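Local coordinates for cupin domain protein (Microcystis aeruginosa DIANCHI905, PDB 5ZBF), which probably acts as a cupin-superfamily isomerase in making the Choi moiety of aeruginosins, and binds 4-hydroxyphenylpyruvic acid beside an iron(II) ion, at residues F22-T27 with G180-A185; Q30-A35 with G96-R101; I50-S55 with Q73-A78. One frame throughout, in Å; residues are numbered along the deposited sequence.

Interaction 1 of 3, residues F22-T27 with G180-A185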
loop_
_atom_site.group_PDB
_atom_site.type_symbol
_atom_site.label_atom_id
_atom_site.label_comp_id
_atom_site.label_asym_id
_atom_site.label_seq_id
_atom_site.Cartn_x
_atom_site.Cartn_y
_atom_site.Cartn_z
ATOM N N PHE A 22 -2.927 10.769 -0.746
ATOM C CA PHE A 22 -3.799 10.719 0.412
ATOM C C PHE A 22 -2.981 10.959 1.684
ATOM O O PHE A 22 -1.964 10.296 1.907
ATOM C CB PHE A 22 -4.431 9.346 0.586
ATOM C CG PHE A 22 -5.225 8.813 -0.586
ATOM C CD1 PHE A 22 -6.609 8.701 -0.505
ATOM C CD2 PHE A 22 -4.592 8.296 -1.705
ATOM C CE1 PHE A 22 -7.337 8.134 -1.535
ATOM C CE2 PHE A 22 -5.319 7.723 -2.739
ATOM C CZ PHE A 22 -6.693 7.644 -2.654
ATOM N N GLN A 23 -3.461 11.846 2.545
ATOM C CA GLN A 23 -2.787 12.123 3.812
ATOM C C GLN A 23 -3.367 11.217 4.884
ATOM O O GLN A 23 -4.577 11.179 5.044
ATOM C CB GLN A 23 -2.973 13.586 4.210
ATOM C CG GLN A 23 -2.047 14.044 5.331
ATOM C CD GLN A 23 -0.592 14.120 4.894
ATOM O OE1 GLN A 23 -0.268 14.736 3.873
ATOM N NE2 GLN A 23 0.294 13.498 5.668
ATOM N N CYS A 24 -2.499 10.500 5.601
ATOM C CA CYS A 24 -2.895 9.631 6.714
ATOM C C CYS A 24 -2.050 10.000 7.950
ATOM O O CYS A 24 -1.089 9.309 8.306
ATOM C CB CYS A 24 -2.692 8.163 6.343
ATOM S SG CYS A 24 -3.621 7.623 4.897
ATOM N N GLN A 25 -2.425 11.107 8.581
ATOM C CA GLN A 25 -1.616 11.752 9.613
ATOM C C GLN A 25 -0.174 11.939 9.127
ATOM O O GLN A 25 0.044 12.716 8.203
ATOM C CB GLN A 25 -1.731 11.010 10.947
ATOM C CG GLN A 25 -3.073 11.266 11.610
ATOM C CD GLN A 25 -3.237 10.578 12.959
ATOM O OE1 GLN A 25 -2.283 10.053 13.537
ATOM N NE2 GLN A 25 -4.458 10.579 13.461
ATOM N N ASP A 26 0.801 11.228 9.695
ATOM C CA ASP A 26 2.204 11.464 9.327
ATOM C C ASP A 26 2.696 10.549 8.208
ATOM O O ASP A 26 3.884 10.566 7.864
ATOM C CB ASP A 26 3.114 11.355 10.554
ATOM C CG ASP A 26 2.836 12.430 11.581
ATOM O OD1 ASP A 26 2.456 13.557 11.196
ATOM O OD2 ASP A 26 3.006 12.148 12.782
ATOM N N THR A 27 1.784 9.765 7.637
ATOM C CA THR A 27 2.082 8.929 6.492
ATOM C C THR A 27 1.337 9.463 5.267
ATOM O O THR A 27 0.163 9.823 5.350
ATOM C CB THR A 27 1.632 7.482 6.755
ATOM O OG1 THR A 27 2.197 7.033 7.988
ATOM C CG2 THR A 27 2.055 6.548 5.626
ATOM N N GLY A 180 -9.446 2.753 -5.768
ATOM C CA GLY A 180 -9.311 4.197 -5.916
ATOM C C GLY A 180 -9.509 4.989 -4.640
ATOM O O GLY A 180 -9.193 6.180 -4.589
ATOM N N GLN A 181 -10.058 4.330 -3.619
ATOM C CA GLN A 181 -10.278 4.911 -2.304
ATOM C C GLN A 181 -9.442 4.132 -1.307
ATOM O O GLN A 181 -9.037 3.006 -1.585
ATOM C CB GLN A 181 -11.746 4.798 -1.902
ATOM C CG GLN A 181 -12.721 5.416 -2.883
ATOM C CD GLN A 181 -14.165 5.111 -2.533
ATOM O OE1 GLN A 181 -14.677 4.049 -2.864
ATOM N NE2 GLN A 181 -14.831 6.051 -1.873
ATOM N N ILE A 182 -9.167 4.738 -0.158
ATOM C CA ILE A 182 -8.535 4.027 0.962
ATOM C C ILE A 182 -9.275 4.278 2.270
ATOM O O ILE A 182 -10.077 5.210 2.389
ATOM C CB ILE A 182 -7.039 4.403 1.159
ATOM C CG1 ILE A 182 -6.874 5.804 1.786
ATOM C CG2 ILE A 182 -6.268 4.301 -0.149
ATOM C CD1 ILE A 182 -5.426 6.206 1.980
ATOM N N TYR A 183 -9.003 3.429 3.256
ATOM C CA TYR A 183 -9.357 3.755 4.626
ATOM C C TYR A 183 -8.076 3.953 5.423
ATOM O O TYR A 183 -7.027 3.370 5.108
ATOM C CB TYR A 183 -10.275 2.700 5.274
ATOM C CG TYR A 183 -9.624 1.363 5.534
ATOM C CD1 TYR A 183 -8.851 1.148 6.671
ATOM C CD2 TYR A 183 -9.761 0.319 4.635
ATOM C CE1 TYR A 183 -8.234 -0.081 6.901
ATOM C CE2 TYR A 183 -9.167 -0.915 4.859
ATOM C CZ TYR A 183 -8.399 -1.113 5.988
ATOM O OH TYR A 183 -7.808 -2.341 6.188
ATOM N N TYR A 184 -8.188 4.766 6.461
ATOM C CA TYR A 184 -7.108 4.990 7.404
ATOM C C TYR A 184 -7.660 4.827 8.815
ATOM O O TYR A 184 -8.576 5.545 9.210
ATOM C CB TYR A 184 -6.524 6.391 7.222
ATOM C CG TYR A 184 -5.595 6.797 8.340
ATOM C CD1 TYR A 184 -4.524 5.990 8.701
ATOM C CD2 TYR A 184 -5.788 7.991 9.043
ATOM C CE1 TYR A 184 -3.663 6.355 9.727
ATOM C CE2 TYR A 184 -4.930 8.363 10.066
ATOM C CZ TYR A 184 -3.871 7.538 10.405
ATOM O OH TYR A 184 -3.011 7.884 11.430
ATOM N N ALA A 185 -7.102 3.875 9.554
ATOM C CA ALA A 185 -7.513 3.613 10.935
ATOM C C ALA A 185 -6.352 3.939 11.860
ATOM O O ALA A 185 -5.394 3.172 11.935
ATOM C CB ALA A 185 -7.931 2.159 11.105
#
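The rings of F22 and Y184 carry this contact, each with one face turned to a side chain of the other segment. CG2 of I182 stands above the centre of the F22 ring, 4.2 Å from the centroid, while the carbonyl O of G180 meets the ring edge, 3.5 Å from CZ and in the plane. One face of the Y184 ring takes CB of C24, displaced toward the rim and 3.8 Å from the centroid. SG of C24 adds an oblique sulfur-aromatic contact, and CD1 of I182 lies 3.7 Å from that sulfur. F22 and I182 slide past each other in opposite directions, which brings I182 CD1 to 3.6 Å from F22 CB. C24 to T27 form a type II' turn, the tight hairpin joining strands 17-24 and 27-34; its tip packs on the second cupin module of this two-cupin chain, where I158 touches C24, I182 and Y184. The extended side chain of Q25 crosses Y184 at about a right angle, its amide plane turned 77° from the ring, with CD 3.1 Å from Y184 OH. That hydroxyl is hydrogen-bonded to E156, and Q25 NE2 to E3.

Interaction 2 of 3, residues Q30-A35 with G96-R101. With ENO (3-(4-hydroxy-phenyl)pyruvic acid), chain B.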
loop_
_atom_site.group_PDB
_atom_site.type_symbol
_atom_site.label_atom_id
_atom_site.label_comp_id
_atom_site.label_asym_id
_atom_site.label_seq_id
_atom_site.Cartn_x
_atom_site.Cartn_y
_atom_site.Cartn_z
ATOM N N GLN A 30 0.070 7.070 -1.654
ATOM C CA GLN A 30 -0.286 7.482 -3.010
ATOM C C GLN A 30 -0.516 6.327 -3.963
ATOM O O GLN A 30 0.178 5.323 -3.918
ATOM C CB GLN A 30 0.763 8.451 -3.579
ATOM C CG GLN A 30 2.162 7.881 -3.673
ATOM C CD GLN A 30 3.239 8.948 -3.873
ATOM O OE1 GLN A 30 3.111 10.070 -3.401
ATOM N NE2 GLN A 30 4.306 8.583 -4.556
ATOM N N LEU A 31 -1.522 6.477 -4.821
ATOM C CA LEU A 31 -1.696 5.595 -5.958
ATOM C C LEU A 31 -0.997 6.268 -7.136
ATOM O O LEU A 31 -1.146 7.481 -7.328
ATOM C CB LEU A 31 -3.183 5.391 -6.269
ATOM C CG LEU A 31 -4.060 4.704 -5.230
ATOM C CD1 LEU A 31 -5.528 4.806 -5.623
ATOM C CD2 LEU A 31 -3.640 3.254 -5.056
ATOM N N SER A 32 -0.235 5.478 -7.883
ATOM C CA SER A 32 0.621 5.957 -8.975
ATOM C C SER A 32 0.214 5.371 -10.316
ATOM O O SER A 32 -0.176 4.211 -10.391
ATOM C CB SER A 32 2.070 5.530 -8.722
ATOM O OG SER A 32 2.667 6.290 -7.689
ATOM N N VAL A 33 0.342 6.170 -11.375
ATOM C CA VAL A 33 0.255 5.680 -12.731
ATOM C C VAL A 33 1.513 6.193 -13.435
ATOM O O VAL A 33 1.692 7.411 -13.604
ATOM C CB VAL A 33 -1.001 6.165 -13.476
ATOM C CG1 VAL A 33 -1.047 5.542 -14.864
ATOM C CG2 VAL A 33 -2.262 5.829 -12.680
ATOM N N ILE A 34 2.375 5.260 -13.820
ATOM C CA ILE A 34 3.616 5.567 -14.530
ATOM C C ILE A 34 3.464 5.197 -16.008
ATOM O O ILE A 34 3.105 4.066 -16.356
ATOM C CB ILE A 34 4.830 4.841 -13.914
ATOM C CG1 ILE A 34 5.058 5.315 -12.468
ATOM C CG2 ILE A 34 6.086 5.058 -14.756
ATOM C CD1 ILE A 34 6.223 4.646 -11.776
ATOM N N ALA A 35 3.771 6.157 -16.882
ATOM C CA ALA A 35 3.553 5.992 -18.314
ATOM C C ALA A 35 4.342 4.824 -18.914
ATOM O O ALA A 35 5.417 4.474 -18.420
ATOM C CB ALA A 35 3.921 7.277 -19.040
ATOM N N GLY A 96 0.554 1.466 -9.478
ATOM C CA GLY A 96 1.134 1.036 -8.202
ATOM C C GLY A 96 0.730 1.892 -7.029
ATOM O O GLY A 96 -0.115 2.767 -7.152
ATOM N N PHE A 97 1.309 1.606 -5.861
ATOM C CA PHE A 97 1.145 2.502 -4.724
ATOM C C PHE A 97 2.462 2.633 -4.003
ATOM O O PHE A 97 3.342 1.780 -4.157
ATOM C CB PHE A 97 0.049 2.038 -3.755
ATOM C CG PHE A 97 0.395 0.803 -2.956
ATOM C CD1 PHE A 97 1.003 0.898 -1.712
ATOM C CD2 PHE A 97 0.074 -0.446 -3.438
ATOM C CE1 PHE A 97 1.296 -0.237 -0.970
ATOM C CE2 PHE A 97 0.352 -1.580 -2.708
ATOM C CZ PHE A 97 0.970 -1.482 -1.469
ATOM N N ASP A 98 2.591 3.726 -3.252
ATOM C CA ASP A 98 3.724 3.956 -2.345
ATOM C C ASP A 98 3.218 4.517 -1.028
ATOM O O ASP A 98 2.161 5.151 -0.984
ATOM C CB ASP A 98 4.715 4.999 -2.885
ATOM C CG ASP A 98 5.091 4.785 -4.328
ATOM O OD1 ASP A 98 4.558 5.519 -5.187
ATOM O OD2 ASP A 98 5.943 3.916 -4.594
ATOM N N LEU A 99 4.003 4.322 0.028
ATOM C CA LEU A 99 3.790 4.988 1.297
ATOM C C LEU A 99 5.091 5.655 1.658
ATOM O O LEU A 99 6.154 5.080 1.453
ATOM C CB LEU A 99 3.428 4.002 2.402
ATOM C CG LEU A 99 2.044 3.398 2.298
ATOM C CD1 LEU A 99 2.127 2.094 1.522
ATOM C CD2 LEU A 99 1.444 3.184 3.679
ATOM N N LYS A 100 4.992 6.876 2.173
ATOM C CA LYS A 100 6.154 7.652 2.581
ATOM C C LYS A 100 5.941 8.209 3.979
ATOM O O LYS A 100 4.849 8.677 4.313
ATOM C CB LYS A 100 6.439 8.768 1.575
ATOM C CG LYS A 100 6.967 8.241 0.253
ATOM C CD LYS A 100 6.847 9.258 -0.864
ATOM C CE LYS A 100 7.741 10.454 -0.636
ATOM N NZ LYS A 100 7.818 11.271 -1.881
ATOM N N ARG A 101 6.997 8.154 4.790
ATOM C CA ARG A 101 6.916 8.500 6.202
ATOM C C ARG A 101 8.323 8.750 6.711
ATOM O O ARG A 101 9.244 8.023 6.335
ATOM C CB ARG A 101 6.307 7.331 6.974
ATOM C CG ARG A 101 6.118 7.586 8.447
ATOM C CD ARG A 101 5.781 6.311 9.183
ATOM N NE ARG A 101 5.671 6.573 10.608
ATOM C CZ ARG A 101 4.622 7.142 11.200
ATOM N NH1 ARG A 101 4.641 7.327 12.511
ATOM N NH2 ARG A 101 3.556 7.521 10.500
HETATM O O4 ENO B . 9.870 7.433 -5.402
HETATM C C9 ENO B . 8.966 9.748 -8.964
HETATM C C8 ENO B . 9.833 10.497 -9.760
HETATM C C7 ENO B . 11.191 10.178 -9.816
HETATM C C6 ENO B . 11.675 9.104 -9.072
HETATM C C5 ENO B . 10.808 8.357 -8.277
HETATM C C4 ENO B . 9.451 8.672 -8.219
HETATM O O3 ENO B . 12.045 10.908 -10.590
HETATM C C3 ENO B . 8.532 7.848 -7.336
HETATM C C2 ENO B . 8.946 8.088 -5.893
HETATM C C1 ENO B . 8.277 9.114 -5.086
HETATM O O2 ENO B . 7.163 9.586 -5.433
HETATM O O1 ENO B . 8.855 9.503 -4.045
HETATM O O HOH W 1 4.796 4.167 -7.446
#
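On Q30, chi1 of 60° puts CG between the backbone N and the carbonyl carbon, and the chain runs on extended, so that the amide reaches D98 on the neighbouring strand. Q30 NE2 donates to D98 OD1 at 3.1 Å, a nearly straight bond (165°) that reaches OD1 from above the carboxylate plane, the two flat groups standing 78° apart. The same nitrogen gives a second N-H to carboxylate oxygen O2 of 4-hydroxyphenylpyruvic acid, 3.2 Å away. The K100 chain bends at chi3, which places CE, and NZ beyond it lies 3.0 Å from the other carboxylate oxygen, O1, to which it is hydrogen-bonded. Both carboxylate oxygens of the ligand are thus gripped, one by Q30 and one by K100, while D98 steadies the amide that holds O2. Water 1 donates to D98 OD1 at 2.6 Å and is also hydrogen-bonded to S32 OG. D98 and S32 are each modelled in two conformers, so these side-chain details apply to the one described.

The backbones make an antiparallel ladder. Q30 and D98 form a hydrogen-bonded pair, with Q30 N 2.9 Å from D98 O, and so do S32 and G96, with S32 N 2.8 Å from G96 O. Between them L31 and F97 form a non-hydrogen-bonded pair on the other face of the sheet, where L31 CD2 rests 4.1 Å from F97 CB. The F97 ring meets F160 edge-to-face. In this cupin beta-barrel, strand 94-101 lies between strands 27-34 and 48-55, while strand 17-24 borders 27-34 on its far side and presses L19 against Q30 and S32.

Interaction 3 of 3, residues I50-S55 with Q73-A78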
loop_
_atom_site.group_PDB
_atom_site.type_symbol
_atom_site.label_atom_id
_atom_site.label_comp_id
_atom_site.label_asym_id
_atom_site.label_seq_id
_atom_site.Cartn_x
_atom_site.Cartn_y
_atom_site.Cartn_z
ATOM N N ILE A 50 8.146 2.820 0.757
ATOM C CA ILE A 50 7.876 1.460 0.323
ATOM C C ILE A 50 6.773 1.509 -0.714
ATOM O O ILE A 50 6.015 2.473 -0.760
ATOM C CB ILE A 50 7.408 0.556 1.485
ATOM C CG1 ILE A 50 6.160 1.135 2.173
ATOM C CG2 ILE A 50 8.534 0.382 2.497
ATOM C CD1 ILE A 50 5.586 0.268 3.271
ATOM N N GLY A 51 6.656 0.459 -1.515
ATOM C CA GLY A 51 5.571 0.385 -2.475
ATOM C C GLY A 51 5.505 -0.913 -3.234
ATOM O O GLY A 51 6.391 -1.744 -3.115
ATOM N N MET A 52 4.435 -1.067 -4.014
ATOM C CA MET A 52 4.206 -2.278 -4.797
ATOM C C MET A 52 3.571 -1.902 -6.113
ATOM O O MET A 52 2.856 -0.903 -6.205
ATOM C CB MET A 52 3.235 -3.223 -4.101
ATOM C CG MET A 52 3.601 -3.643 -2.701
ATOM S SD MET A 52 2.411 -4.894 -2.170
ATOM C CE MET A 52 2.565 -6.096 -3.494
ATOM N N VAL A 53 3.849 -2.709 -7.124
ATOM C CA VAL A 53 3.158 -2.637 -8.403
ATOM C C VAL A 53 1.827 -3.392 -8.252
ATOM O O VAL A 53 1.795 -4.522 -7.726
ATOM C CB VAL A 53 3.991 -3.315 -9.502
ATOM C CG1 VAL A 53 3.232 -3.377 -10.820
ATOM C CG2 VAL A 53 5.341 -2.617 -9.637
ATOM N N LEU A 54 0.745 -2.781 -8.718
ATOM C CA LEU A 54 -0.570 -3.434 -8.752
ATOM C C LEU A 54 -0.893 -4.022 -10.119
ATOM O O LEU A 54 -1.510 -5.065 -10.215
ATOM C CB LEU A 54 -1.662 -2.450 -8.336
ATOM C CG LEU A 54 -1.557 -1.806 -6.949
ATOM C CD1 LEU A 54 -2.653 -0.769 -6.756
ATOM C CD2 LEU A 54 -1.634 -2.872 -5.856
ATOM N N SER A 55 -0.483 -3.326 -11.177
ATOM C CA SER A 55 -0.666 -3.781 -12.539
ATOM C C SER A 55 0.540 -3.325 -13.353
ATOM O O SER A 55 0.939 -2.167 -13.269
ATOM C CB SER A 55 -1.952 -3.198 -13.120
ATOM O OG SER A 55 -2.094 -3.542 -14.478
ATOM N N GLN A 73 3.310 -8.867 -5.827
ATOM C CA GLN A 73 4.296 -9.779 -5.224
ATOM C C GLN A 73 5.415 -9.065 -4.458
ATOM O O GLN A 73 5.666 -9.365 -3.286
ATOM C CB GLN A 73 4.929 -10.682 -6.280
ATOM C CG GLN A 73 3.957 -11.623 -6.979
ATOM C CD GLN A 73 4.659 -12.799 -7.638
ATOM O OE1 GLN A 73 5.088 -13.745 -6.966
ATOM N NE2 GLN A 73 4.776 -12.752 -8.950
ATOM N N ASP A 74 6.079 -8.122 -5.126
ATOM C CA ASP A 74 7.281 -7.522 -4.588
ATOM C C ASP A 74 6.994 -6.145 -3.983
ATOM O O ASP A 74 6.109 -5.417 -4.437
ATOM C CB ASP A 74 8.346 -7.440 -5.685
ATOM C CG ASP A 74 8.698 -8.814 -6.273
ATOM O OD1 ASP A 74 8.808 -9.793 -5.508
ATOM O OD2 ASP A 74 8.831 -8.931 -7.511
ATOM N N ILE A 75 7.711 -5.841 -2.905
ATOM C CA ILE A 75 7.629 -4.519 -2.327
ATOM C C ILE A 75 9.038 -3.909 -2.332
ATOM O O ILE A 75 10.015 -4.517 -1.894
ATOM C CB ILE A 75 6.866 -4.503 -0.963
ATOM C CG1 ILE A 75 7.755 -4.250 0.248
ATOM C CG2 ILE A 75 6.018 -5.759 -0.756
ATOM C CD1 ILE A 75 7.639 -2.830 0.733
ATOM N N HIS A 76 9.141 -2.707 -2.902
ATOM C CA HIS A 76 10.423 -1.993 -2.899
ATOM C C HIS A 76 10.543 -1.249 -1.578
ATOM O O HIS A 76 9.537 -0.814 -1.013
ATOM C CB HIS A 76 10.586 -1.056 -4.118
ATOM C CG HIS A 76 9.809 0.223 -4.032
ATOM N ND1 HIS A 76 8.585 0.385 -4.635
ATOM C CD2 HIS A 76 10.092 1.404 -3.432
ATOM C CE1 HIS A 76 8.139 1.608 -4.408
ATOM N NE2 HIS A 76 9.033 2.247 -3.673
ATOM N N VAL A 77 11.777 -1.115 -1.087
ATOM C CA VAL A 77 12.037 -0.473 0.197
ATOM C C VAL A 77 13.215 0.490 0.028
ATOM O O VAL A 77 14.341 0.066 -0.248
ATOM C CB VAL A 77 12.359 -1.518 1.293
ATOM C CG1 VAL A 77 12.517 -0.857 2.659
ATOM C CG2 VAL A 77 11.282 -2.600 1.356
ATOM N N ALA A 78 12.938 1.786 0.162
ATOM C CA ALA A 78 13.971 2.823 0.066
ATOM C C ALA A 78 14.025 3.572 1.390
ATOM O O ALA A 78 13.146 4.392 1.685
ATOM C CB ALA A 78 13.650 3.778 -1.072
HETATM O O HOH W 2 5.756 -4.837 -6.924
#
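G51 and H76 hold the two strands together as an antiparallel hydrogen-bonded pair: H76 N donates to G51 O at 2.9 Å, and G51 N returns a longer bond to H76 O at 3.2 Å. Further along, water 2 fills in where the strands part, accepting from V53 N and donating to D74 O at 2.6 Å. The carboxylate of D74 turns elsewhere, to R70 and T114.

With chi1 at 76°, CG of H76 lies between its own backbone N and carbonyl carbon, and the imidazole folds back over the partner strand. One ring face covers G51 N and I50 C, both offset toward the rim, and CE1 comes to 3.4 Å from G51 CA. G51, having no side chain, lets the ring lie this close.

The opposite face of the sheet is apolar. I50 and I75 lie side by side, pointing the same way, and CG2 of I50 reaches CG1 of V77 at 4.2 Å. M52 crosses I75, with CG 3.8 Å from I75 CG2, although both residues are modelled in two conformers. F135 of strand 135-142 touches I50, I75 and V77.

H76 NE2 is hydrogen-bonded to OE1 of Q49, an iron ligand, and its ring meets F86 edge-to-face. A leucine in place of H76 would probably leave Q49 OE1 without this partner and the Q49 side chain, still near the iron, with less to fix its rotation. The contact therefore joins a greasy face to a polar one, where H76 is placed to act as a second-shell residue and is likely to steady Q49.

In the fold
The three contacts step from the junction of the two cupin modules to the iron site. Interactions 1 and 2, with centres 13 Å apart, share a hairpin and meet where T27 OG1 lies 2.9 Å from R101 NH2, a probable hydrogen bond. Interactions 2 and 3 are closer, 9 Å between centres, and their strands 94-101 and 48-55 are neighbours: L99 N is 2.8 Å from I50 O, again a probable hydrogen bond. Interactions 1 and 3 do not touch. Q30 and K100 of interaction 2 bind the ligand directly, the side chain of H76 in interaction 3 lies about 6 Å from both ligand and iron, and the F22 side chain of interaction 1 is about 12 Å from the ligand.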